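Local atomic coordinates of 4-phosphoerythronate dehydrogenase (Lactobacillus jensenii, PDB entry 4PRK), a protein that probably catalyses the NAD-dependent interconversion of pyruvate and D-lactate, as a Rossmann-fold member of the D-isomer-specific 2-hydroxyacid dehydrogenases. Residues N97-Y101 against N306-S311; Y101-I106 against A297-S303. All blocks are in the same frame, centred on the assembly; numbering follows the deposited sequence.

Both contacts pair the chain at or just before helix 103-118 with helix 301-319: its early turns in contact 1, its first residues and the preceding turn in contact 2; Tyr101 serves both. Contact 1 lies toward the five-stranded sheet and is only partly buried; contact 2, about 11 Å away between centres, is buried and closer to the middle of the chain. A straight amide-to-carbonyl bond and a Met-aromatic contact mark contact 1, whereas contact 2 has no hydrogen bond between its segments and packs small side chains between two capped helix starts, bridged by Arg119 of the third subunit. Met307 joins the two: its CE lies 3.4 Å from Tyr298 CD2. Both also touch the second subunit.

Contact 1: residues N97-Y101 against N306-S311; sequences NVPVY and NMIEIS
Tyr101, near the end of the loop between strand 94-96 and helix 103-118, comes closest by backbone to Asn306 on the helix, with 5.8 Å between their CA atoms. The polar link is made here: Asn306 ND2 donates to Tyr101 O at 2.9 Å, with an N-H...O angle of 168°. The carbonyl points almost straight at the donor, and its oxygen lies in the plane of the Asn306 amide, whose ND2 also bonds to Tyr179 OH of the second subunit; these two bonds help fix the rotation of the amide. The Tyr101 side chain meets the next residue of the helix. Met307 bends at its thioether (chi3 -128°), which lays the chain over one face of the ring. Its CE sits 3.5 Å from the Tyr101 ring centroid, a CH-pi contact 11° off the normal, and its SD is 3.9 Å from that same centroid, a Met-aromatic contact. Further back, Met307 CG reaches Tyr101 CD1 at 3.5 Å. With an alanine in place of Tyr101 the ring face is gone, and the Met307 methyl, though still packed on Tyr298, would probably be freer to turn. The second apolar patch is Val98, whose CG2 packs 4.0 Å from Ile310 CG2 and also lies 3.8 Å from the backbone N of Ser311, so one methyl spans a step of the helix. The contact thus joins the loop leaving strand 94-96, at the edge of the five-stranded parallel sheet, to helix 301-319, which on its other side packs Ile308 and Glu309 against helix 10-23.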
loop_
_atom_site.group_PDB
_atom_site.type_symbol
_atom_site.label_atom_id
_atom_site.label_comp_id
_atom_site.label_asym_id
_atom_site.label_seq_id
_atom_site.Cartn_x
_atom_site.Cartn_y
_atom_site.Cartn_z
ATOM N N ASN A 97 17.841 -14.540 -23.770
ATOM C CA ASN A 97 17.955 -14.960 -22.395
ATOM C C ASN A 97 16.749 -14.498 -21.611
ATOM O O ASN A 97 15.885 -13.778 -22.145
ATOM C CB ASN A 97 19.261 -14.388 -21.797
ATOM C CG ASN A 97 19.177 -12.899 -21.516
ATOM O OD1 ASN A 97 18.330 -12.171 -22.073
ATOM N ND2 ASN A 97 20.056 -12.428 -20.635
ATOM N N VAL A 98 16.730 -14.870 -20.327
ATOM C CA VAL A 98 15.715 -14.385 -19.380
ATOM C C VAL A 98 16.348 -13.498 -18.279
ATOM O O VAL A 98 16.829 -13.967 -17.235
ATOM C CB VAL A 98 14.856 -15.545 -18.819
ATOM C CG1 VAL A 98 13.723 -14.989 -17.976
ATOM C CG2 VAL A 98 14.274 -16.356 -19.972
ATOM N N PRO A 99 16.383 -12.204 -18.549
ATOM C CA PRO A 99 16.828 -11.204 -17.583
ATOM C C PRO A 99 15.929 -11.045 -16.354
ATOM O O PRO A 99 16.429 -10.814 -15.278
ATOM C CB PRO A 99 16.880 -9.919 -18.407
ATOM C CG PRO A 99 16.029 -10.175 -19.585
ATOM C CD PRO A 99 16.178 -11.623 -19.878
ATOM N N VAL A 100 14.621 -11.139 -16.525
ATOM C CA VAL A 100 13.688 -10.859 -15.441
ATOM C C VAL A 100 12.806 -12.069 -15.112
ATOM O O VAL A 100 11.719 -12.197 -15.656
ATOM C CB VAL A 100 12.800 -9.658 -15.836
ATOM C CG1 VAL A 100 11.716 -9.389 -14.817
ATOM C CG2 VAL A 100 13.648 -8.417 -16.052
ATOM N N TYR A 101 13.294 -12.972 -14.241
ATOM C CA TYR A 101 12.542 -14.162 -13.830
ATOM C C TYR A 101 11.263 -13.875 -13.034
ATOM O O TYR A 101 10.152 -14.085 -13.497
ATOM C CB TYR A 101 13.359 -14.867 -12.754
ATOM C CG TYR A 101 14.716 -15.423 -13.064
ATOM C CD1 TYR A 101 15.114 -15.734 -14.354
ATOM C CD2 TYR A 101 15.590 -15.705 -12.027
ATOM C CE1 TYR A 101 16.364 -16.285 -14.597
ATOM C CE2 TYR A 101 16.832 -16.257 -12.258
ATOM C CZ TYR A 101 17.214 -16.545 -13.540
ATOM O OH TYR A 101 18.447 -17.084 -13.748
ATOM N N ASN A 306 8.464 -18.899 -15.528
ATOM C CA ASN A 306 8.877 -17.823 -16.396
ATOM C C ASN A 306 10.152 -18.137 -17.112
ATOM O O ASN A 306 10.274 -17.826 -18.290
ATOM C CB ASN A 306 8.960 -16.496 -15.657
ATOM C CG ASN A 306 7.582 -15.942 -15.354
ATOM O OD1 ASN A 306 6.548 -16.483 -15.822
ATOM N ND2 ASN A 306 7.527 -14.880 -14.552
ATOM N N MET A 307 11.062 -18.820 -16.454
ATOM C CA MET A 307 12.294 -19.197 -17.106
ATOM C C MET A 307 12.047 -20.086 -18.321
ATOM O O MET A 307 12.741 -19.958 -19.336
ATOM C CB MET A 307 13.246 -19.884 -16.129
ATOM C CG MET A 307 13.903 -18.905 -15.151
ATOM S SD MET A 307 14.992 -19.685 -13.925
ATOM C CE MET A 307 14.381 -19.020 -12.387
ATOM N N ILE A 308 11.066 -20.974 -18.223
ATOM C CA ILE A 308 10.657 -21.803 -19.352
ATOM C C ILE A 308 9.837 -20.992 -20.345
ATOM O O ILE A 308 10.182 -20.923 -21.540
ATOM C CB ILE A 308 9.863 -23.008 -18.839
ATOM C CG1 ILE A 308 10.833 -24.025 -18.236
ATOM C CG2 ILE A 308 9.063 -23.647 -19.954
ATOM C CD1 ILE A 308 10.161 -25.030 -17.333
ATOM N N GLU A 309 8.768 -20.344 -19.878
ATOM C CA GLU A 309 7.823 -19.778 -20.821
ATOM C C GLU A 309 8.309 -18.510 -21.545
ATOM O O GLU A 309 7.904 -18.263 -22.714
ATOM C CB GLU A 309 6.439 -19.580 -20.193
ATOM C CG GLU A 309 5.852 -20.912 -19.783
ATOM C CD GLU A 309 4.418 -20.817 -19.321
ATOM O OE1 GLU A 309 3.831 -19.698 -19.315
ATOM O OE2 GLU A 309 3.883 -21.906 -18.985
ATOM N N ILE A 310 9.174 -17.720 -20.890
ATOM C CA ILE A 310 9.731 -16.549 -21.555
ATOM C C ILE A 310 10.764 -16.921 -22.647
ATOM O O ILE A 310 10.692 -16.390 -23.762
ATOM C CB ILE A 310 10.317 -15.518 -20.562
ATOM C CG1 ILE A 310 9.150 -14.907 -19.724
ATOM C CG2 ILE A 310 11.063 -14.422 -21.326
ATOM C CD1 ILE A 310 9.566 -13.964 -18.601
ATOM N N SER A 311 11.696 -17.817 -22.345
ATOM C CA SER A 311 12.600 -18.321 -23.367
ATOM C C SER A 311 11.835 -19.034 -24.537
ATOM O O SER A 311 11.989 -18.686 -25.728
ATOM C CB SER A 311 13.622 -19.239 -22.705
ATOM O OG SER A 311 13.029 -20.355 -22.061
#

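Contact 2: residues Y101-I106 against A297-S303; sequences YSPRAI and AYFTKTS
The contact is consistent with the interdomain hinge of the D-2-hydroxyacid dehydrogenases, where the chain passes between its two domains near residues 101-106 and again near 297-303. Ala105 and Ser303 meet at its middle, between two helix starts that are each capped by a side chain. Ser102 OG accepts from Ala105 N at 3.2 Å, and Thr300 OG1 accepts from Ser303 N at 3.2 Å; both hydroxyls have their stronger partner in Glu143 of the third subunit. Ser303 OG donates to Tyr298 O at 2.7 Å, in the carbonyl plane and on a lone pair. Because chi1 of -73° sets that oxygen beside its own backbone N, it faces the opposite helix start, with Ser102 CB 3.6 Å away and the Ala105 methyl nearly as close. The same methyl touches Thr300 CG2, a fit between small groups. Farther along, Ile106 lays CG1 against Ala297 CB at 3.7 Å, while its CD1 tip approaches the CB of Tyr298. That CB also lies obliquely to the Tyr101 ring, 4.0 Å from Tyr101 CD2. Ala105 O and Ala297 O, two acceptors, stand 3.2 Å apart; Arg119 of the third subunit bonds one with NH1 and the other with NH2, and its positive charge would probably ease their mutual repulsion. Tyr298 OH is held by Asn135 of that subunit. Within the fold, the start of helix 103-118 lies between helix 155-167, where Ile106 and Pro103 both touch Ile157, and the turn that follows edge strand 290-292 of the seven-stranded sheet and leads into helix 301-319.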
loop_
_atom_site.group_PDB
_atom_site.type_symbol
_atom_site.label_atom_id
_atom_site.label_comp_id
_atom_site.label_asym_id
_atom_site.label_seq_id
_atom_site.Cartn_x
_atom_site.Cartn_y
_atom_site.Cartn_z
ATOM N N TYR A 101 13.294 -12.972 -14.241
ATOM C CA TYR A 101 12.542 -14.162 -13.830
ATOM C C TYR A 101 11.263 -13.875 -13.034
ATOM O O TYR A 101 10.152 -14.085 -13.497
ATOM C CB TYR A 101 13.359 -14.867 -12.754
ATOM C CG TYR A 101 14.716 -15.423 -13.064
ATOM C CD1 TYR A 101 15.114 -15.734 -14.354
ATOM C CD2 TYR A 101 15.590 -15.705 -12.027
ATOM C CE1 TYR A 101 16.364 -16.285 -14.597
ATOM C CE2 TYR A 101 16.832 -16.257 -12.258
ATOM C CZ TYR A 101 17.214 -16.545 -13.540
ATOM O OH TYR A 101 18.447 -17.084 -13.748
ATOM N N SER A 102 11.460 -13.286 -11.858
ATOM C CA SER A 102 10.432 -12.623 -11.078
ATOM C C SER A 102 11.113 -11.703 -10.080
ATOM O O SER A 102 11.615 -12.188 -9.072
ATOM C CB SER A 102 9.557 -13.656 -10.361
ATOM O OG SER A 102 8.821 -13.105 -9.301
ATOM N N PRO A 103 11.135 -10.392 -10.311
ATOM C CA PRO A 103 11.814 -9.577 -9.294
ATOM C C PRO A 103 11.195 -9.693 -7.903
ATOM O O PRO A 103 11.917 -9.570 -6.948
ATOM C CB PRO A 103 11.712 -8.145 -9.818
ATOM C CG PRO A 103 10.677 -8.153 -10.848
ATOM C CD PRO A 103 10.830 -9.454 -11.498
ATOM N N ARG A 104 9.892 -9.897 -7.799
ATOM C CA ARG A 104 9.251 -10.087 -6.505
ATOM C C ARG A 104 9.747 -11.317 -5.723
ATOM O O ARG A 104 9.792 -11.293 -4.517
ATOM C CB ARG A 104 7.737 -10.077 -6.627
ATOM C CG ARG A 104 7.129 -8.686 -6.705
ATOM C CD ARG A 104 7.225 -7.933 -5.400
ATOM N NE ARG A 104 6.330 -8.443 -4.375
ATOM C CZ ARG A 104 5.334 -7.755 -3.827
ATOM N NH1 ARG A 104 5.092 -6.514 -4.197
ATOM N NH2 ARG A 104 4.588 -8.311 -2.900
ATOM N N ALA A 105 10.065 -12.404 -6.411
ATOM C CA ALA A 105 10.616 -13.604 -5.762
ATOM C C ALA A 105 11.822 -13.199 -4.952
ATOM O O ALA A 105 11.923 -13.448 -3.765
ATOM C CB ALA A 105 11.010 -14.645 -6.791
ATOM N N ILE A 106 12.733 -12.520 -5.603
ATOM C CA ILE A 106 13.937 -12.119 -4.905
ATOM C C ILE A 106 13.697 -11.057 -3.838
ATOM O O ILE A 106 14.225 -11.172 -2.735
ATOM C CB ILE A 106 15.019 -11.730 -5.916
ATOM C CG1 ILE A 106 15.386 -13.015 -6.647
ATOM C CG2 ILE A 106 16.238 -11.136 -5.241
ATOM C CD1 ILE A 106 15.941 -12.814 -8.010
ATOM N N ALA A 297 16.778 -17.215 -3.528
ATOM C CA ALA A 297 15.772 -16.094 -3.522
ATOM C C ALA A 297 14.843 -16.239 -4.755
ATOM O O ALA A 297 13.642 -16.000 -4.705
ATOM C CB ALA A 297 16.447 -14.726 -3.514
ATOM N N TYR A 298 15.388 -16.671 -5.870
ATOM C CA TYR A 298 14.601 -16.803 -7.100
ATOM C C TYR A 298 13.584 -17.953 -7.069
ATOM O O TYR A 298 12.728 -18.015 -7.943
ATOM C CB TYR A 298 15.539 -17.049 -8.313
ATOM C CG TYR A 298 15.938 -18.525 -8.342
ATOM C CD1 TYR A 298 16.986 -19.012 -7.569
ATOM C CD2 TYR A 298 15.210 -19.441 -9.087
ATOM C CE1 TYR A 298 17.300 -20.356 -7.561
ATOM C CE2 TYR A 298 15.506 -20.791 -9.066
ATOM C CZ TYR A 298 16.536 -21.246 -8.302
ATOM O OH TYR A 298 16.789 -22.605 -8.287
ATOM N N PHE A 299 13.658 -18.872 -6.111
ATOM C CA PHE A 299 13.095 -20.206 -6.335
ATOM C C PHE A 299 11.615 -20.245 -5.919
ATOM O O PHE A 299 11.273 -20.757 -4.804
ATOM C CB PHE A 299 13.959 -21.230 -5.562
ATOM C CG PHE A 299 13.598 -22.674 -5.802
ATOM C CD1 PHE A 299 13.301 -23.142 -7.076
ATOM C CD2 PHE A 299 13.632 -23.579 -4.760
ATOM C CE1 PHE A 299 12.967 -24.467 -7.273
ATOM C CE2 PHE A 299 13.323 -24.910 -4.960
ATOM C CZ PHE A 299 13.005 -25.350 -6.229
ATOM N N THR A 300 10.763 -19.638 -6.758
ATOM C CA THR A 300 9.295 -19.754 -6.654
ATOM C C THR A 300 8.744 -20.398 -7.923
ATOM O O THR A 300 9.454 -20.545 -8.912
ATOM C CB THR A 300 8.632 -18.383 -6.546
ATOM O OG1 THR A 300 8.897 -17.637 -7.748
ATOM C CG2 THR A 300 9.238 -17.630 -5.367
ATOM N N LYS A 301 7.477 -20.787 -7.873
ATOM C CA LYS A 301 6.787 -21.377 -9.012
ATOM C C LYS A 301 6.748 -20.395 -10.170
ATOM O O LYS A 301 6.908 -20.761 -11.296
ATOM C CB LYS A 301 5.343 -21.663 -8.656
ATOM C CG LYS A 301 5.132 -22.631 -7.503
ATOM C CD LYS A 301 5.011 -24.058 -7.989
ATOM C CE LYS A 301 4.355 -24.938 -6.938
ATOM N NZ LYS A 301 4.192 -26.301 -7.536
ATOM N N THR A 302 6.500 -19.124 -9.874
ATOM C CA THR A 302 6.524 -18.137 -10.908
ATOM C C THR A 302 7.893 -18.116 -11.595
ATOM O O THR A 302 7.959 -17.979 -12.799
ATOM C CB THR A 302 6.202 -16.748 -10.337
ATOM O OG1 THR A 302 5.022 -16.831 -9.523
ATOM C CG2 THR A 302 6.035 -15.679 -11.528
ATOM N N SER A 303 8.998 -18.207 -10.861
ATOM C CA SER A 303 10.266 -17.973 -11.538
ATOM C C SER A 303 10.492 -19.117 -12.472
ATOM O O SER A 303 10.877 -18.936 -13.638
ATOM C CB SER A 303 11.489 -17.848 -10.591
ATOM O OG SER A 303 11.506 -16.621 -9.873
#